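Local structure of HcgC (Methanococcus maripaludis S2, 5O4J) at the interface of chains A and B. The protein catalyses the SAM-dependent C-methylation of a pyridinol precursor in the biosynthesis of the FeGP cofactor of [Fe]-hydrogenase. Coordinates in Å, arbitrary orientation; residue numbers count along the deposited sequence, not the author numbering. Chains: chain A/B, HcgC.

Contact 1: the interface of chains A and B. Residues chain A 2-4, 11; chain B 207, 209, 214.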
# COMPACT_ATOMS: atom_id res chain seq x y z
N ASN A 2 -9.02 19.83 19.84
CA ASN A 2 -10.22 20.65 19.67
C ASN A 2 -11.23 19.90 18.81
O ASN A 2 -11.11 18.69 18.56
CB ASN A 2 -9.85 22.02 19.07
CG ASN A 2 -9.23 21.90 17.70
OD1 ASN A 2 -9.92 21.99 16.68
ND2 ASN A 2 -7.91 21.71 17.66
N TYR A 3 -12.27 20.61 18.40
CA TYR A 3 -13.34 20.07 17.58
C TYR A 3 -13.16 20.52 16.14
O TYR A 3 -12.39 21.42 15.84
CB TYR A 3 -14.70 20.52 18.12
CG TYR A 3 -15.02 19.94 19.48
CD1 TYR A 3 -15.11 18.56 19.66
CD2 TYR A 3 -15.23 20.76 20.59
CE1 TYR A 3 -15.41 18.02 20.89
CE2 TYR A 3 -15.53 20.22 21.83
CZ TYR A 3 -15.62 18.84 21.97
OH TYR A 3 -15.91 18.29 23.20
N GLY A 4 -13.86 19.83 15.24
CA GLY A 4 -13.83 20.16 13.83
C GLY A 4 -14.95 21.09 13.41
O GLY A 4 -15.13 22.17 13.99
N THR A 11 -10.55 17.20 16.09
CA THR A 11 -9.35 17.53 15.33
C THR A 11 -8.15 17.37 16.24
O THR A 11 -8.07 18.02 17.28
CB THR A 11 -9.40 18.95 14.78
OG1 THR A 11 -10.53 19.08 13.91
CG2 THR A 11 -8.10 19.27 14.02
N TYR B 207 -4.57 21.57 7.01
CA TYR B 207 -5.90 21.43 7.60
C TYR B 207 -6.76 22.61 7.13
O TYR B 207 -7.01 23.57 7.86
CB TYR B 207 -5.79 21.33 9.11
CG TYR B 207 -7.11 21.21 9.83
CD1 TYR B 207 -8.04 20.23 9.49
CD2 TYR B 207 -7.43 22.06 10.88
CE1 TYR B 207 -9.25 20.11 10.17
CE2 TYR B 207 -8.62 21.95 11.56
CZ TYR B 207 -9.53 20.98 11.20
OH TYR B 207 -10.73 20.90 11.89
N GLU B 209 -9.82 22.78 6.54
CA GLU B 209 -11.06 22.90 7.30
C GLU B 209 -10.92 23.89 8.45
O GLU B 209 -11.84 24.67 8.74
CB GLU B 209 -11.45 21.51 7.79
CG GLU B 209 -12.59 21.41 8.76
CD GLU B 209 -12.72 19.99 9.28
OE1 GLU B 209 -12.93 19.06 8.46
OE2 GLU B 209 -12.59 19.79 10.51
N HIS B 214 -12.28 27.33 12.13
CA HIS B 214 -11.63 27.83 13.33
C HIS B 214 -11.15 29.26 13.14
O HIS B 214 -11.45 30.13 13.96
CB HIS B 214 -10.46 26.91 13.72
CG HIS B 214 -10.88 25.50 13.98
ND1 HIS B 214 -12.20 25.14 14.17
CD2 HIS B 214 -10.17 24.35 14.06
CE1 HIS B 214 -12.28 23.84 14.36
NE2 HIS B 214 -11.06 23.34 14.31
O HOH W 1 -12.14 17.59 12.05

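Contact 2: the interface of chains A and B. Residues chain A 8-9, 199, 235; chain B 115, 143-144, 147.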
# COMPACT_ATOMS: atom_id res chain seq x y z
N SER A 8 -19.27 17.01 17.04
CA SER A 8 -19.30 15.57 16.82
C SER A 8 -17.99 15.03 16.27
O SER A 8 -17.82 13.81 16.23
CB SER A 8 -20.42 15.19 15.85
OG SER A 8 -21.68 15.42 16.43
N VAL A 9 -17.08 15.90 15.82
CA VAL A 9 -15.84 15.45 15.21
C VAL A 9 -14.67 16.13 15.92
O VAL A 9 -14.75 17.31 16.28
CB VAL A 9 -15.82 15.75 13.70
CG1 VAL A 9 -14.55 15.22 13.08
CG2 VAL A 9 -17.03 15.11 13.04
N LEU A 199 -11.79 10.13 9.92
CA LEU A 199 -12.40 10.57 8.67
C LEU A 199 -11.34 10.82 7.61
O LEU A 199 -11.45 10.33 6.48
CB LEU A 199 -13.20 11.85 8.90
CG LEU A 199 -14.49 11.77 9.71
CD1 LEU A 199 -14.21 11.37 11.14
CD2 LEU A 199 -15.20 13.12 9.69
N ILE A 235 -13.87 10.78 14.82
CA ILE A 235 -14.97 10.82 15.78
C ILE A 235 -14.46 10.59 17.18
O ILE A 235 -14.90 11.25 18.13
CB ILE A 235 -16.05 9.78 15.43
CG1 ILE A 235 -16.48 9.88 13.96
CG2 ILE A 235 -17.25 9.92 16.37
CD1 ILE A 235 -17.03 11.22 13.55
N ILE B 115 -22.18 14.34 9.07
CA ILE B 115 -21.92 13.96 10.45
C ILE B 115 -22.19 15.13 11.39
O ILE B 115 -21.67 16.24 11.20
CB ILE B 115 -20.48 13.44 10.61
CG1 ILE B 115 -20.28 12.14 9.82
CG2 ILE B 115 -20.13 13.23 12.08
CD1 ILE B 115 -18.82 11.78 9.56
N GLY B 143 -16.67 3.38 13.88
CA GLY B 143 -16.88 4.63 14.59
C GLY B 143 -17.74 5.60 13.82
O GLY B 143 -18.60 6.28 14.39
N ILE B 144 -17.53 5.68 12.51
CA ILE B 144 -18.32 6.58 11.67
C ILE B 144 -19.74 6.05 11.52
O ILE B 144 -20.70 6.81 11.58
CB ILE B 144 -17.63 6.79 10.31
CG1 ILE B 144 -16.35 7.60 10.51
CG2 ILE B 144 -18.54 7.52 9.34
CD1 ILE B 144 -15.40 7.60 9.30
N ILE B 147 -22.04 7.01 14.57
CA ILE B 147 -22.52 8.38 14.74
C ILE B 147 -23.43 8.82 13.60
O ILE B 147 -24.12 9.84 13.72
CB ILE B 147 -21.33 9.35 14.88
CG1 ILE B 147 -21.78 10.70 15.45
CG2 ILE B 147 -20.64 9.59 13.54
CD1 ILE B 147 -20.69 11.42 16.23

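Contact 1: the interface of chains A and B
The phenol ring of B:Tyr207 is covered by A:Thr11 on one face and by B:Glu209 on the other. The A:Thr11 methyl CG2 sits 3.9 Å from the centroid of the B:Tyr207 ring, displaced toward the rim, in a CH-pi contact. On the opposite face lies the backbone carbonyl carbon of B:Glu209. CD2 of B:His214 stands at the ring edge, in its plane. In the deposited assembly the site joins two copies of the methyltransferase HcgC, between the N-terminal strands 2-3 and 10-13 of chain A and the short helix 208-213 of chain B with its flanking residues. A:Thr11 holds CG2 anti to its backbone N and OG1 beside that N (chi1 -60°). One side chain can thus touch both the ring and its hydroxyl.

A:Thr11 OG1 donates a 2.7 Å hydrogen bond to B:Tyr207 OH. The phenol in turn donates to the carboxylate of B:Glu209, with 2.6 Å from OH to OE2. It meets OE2 from above the carboxylate plane, 37° out of it. Water 1 lies 2.9 Å from A:Thr11 OG1 and 2.7 Å from B:Glu209 OE2, closing a ring of four oxygens. These bonds should limit rotation of the phenol.

B:His214 hides 43 Å² here. Its NE2 lies 2.8 Å from the backbone O of A:Tyr3 and 3.0 Å from the amide OD1 of A:Asn2. The A:Tyr3 oxygen is tilted out of the imidazole plane, toward the CE1 side. OD1 stands well above the plane, on the same side. A hydrogen bond from NE2 to either is doubtful, more so to OD1. The amide and ring planes stand 82° apart. A:Asn2 and A:Tyr3 are also poorly ordered.

Contact 2: the interface of chains A and B
A:Ile235 meets B:Ile147 and B:Ile115 at the apolar centre of this patch. It hides 65 Å² against the partner. The patch packs two HcgC methyltransferase chains together at a two-fold interface, probably that of the oligomer, with helix 142-147 and the B:Ile115 loop of one copy against loops and strand 198-203 of the other.

The branches of A:Ile235 divide the work. CG2 touches B:Ile147 CD1 at 3.8 Å. The delta-methyl CD1 reaches toward B:Ile115 tip to tip, 4.0 Å from its CG2. CD1 also packs on the CG2 methyl of B:Ile147. The side chain of B:Ile144 crosses A:Ile235 at about a right angle and touches it through CG1, one helical turn before B:Ile147.

B:Ile115 uses two methyls on further partners. Its CG2 lies 3.8 Å from A:Val9 CG2, the two side chains nearly perpendicular. Its CD1 meets A:Leu199 CD2 end to end at 3.9 Å. A:Val9 and A:Leu199 also line a pyridinol (9KH) pocket, and B:Ile115 lines the pocket of the ligand PJL.

Further out, B:Ile147 has CG1 anti to its backbone N (chi1 -163°), and CD1 extends to the polar rim. This methyl rests 3.7 Å from the backbone O of A:Ser8 and 3.8 Å from A:Ser8 CB. The hydroxyl OG of A:Ser8 sits slightly farther from the same methyl. At the helix start, the backbone O of B:Gly143 lies 4.2 Å from A:Ile235 CG1, alongside it.

The C-alpha centres of contact 1 and contact 2 are about 13 Å apart, with no shared residue. The N-terminal stretch of chain A joins them: A:Gly4 and A:Thr11 belong to contact 1, A:Ser8 and A:Val9 to contact 2. A:Leu199 and A:Ile235 add to contact 2. Chain B gives the 207-214 region to contact 1, helix 142-147 and the B:Ile115 loop to contact 2. The N-terminal stretch is met mostly through polar groups in contact 1, mostly through methyl groups in contact 2. Two-fold symmetry repeats both with the chains exchanged. The pairing may place pyridinol-lining residues of one chain beside the PJL pocket of the other.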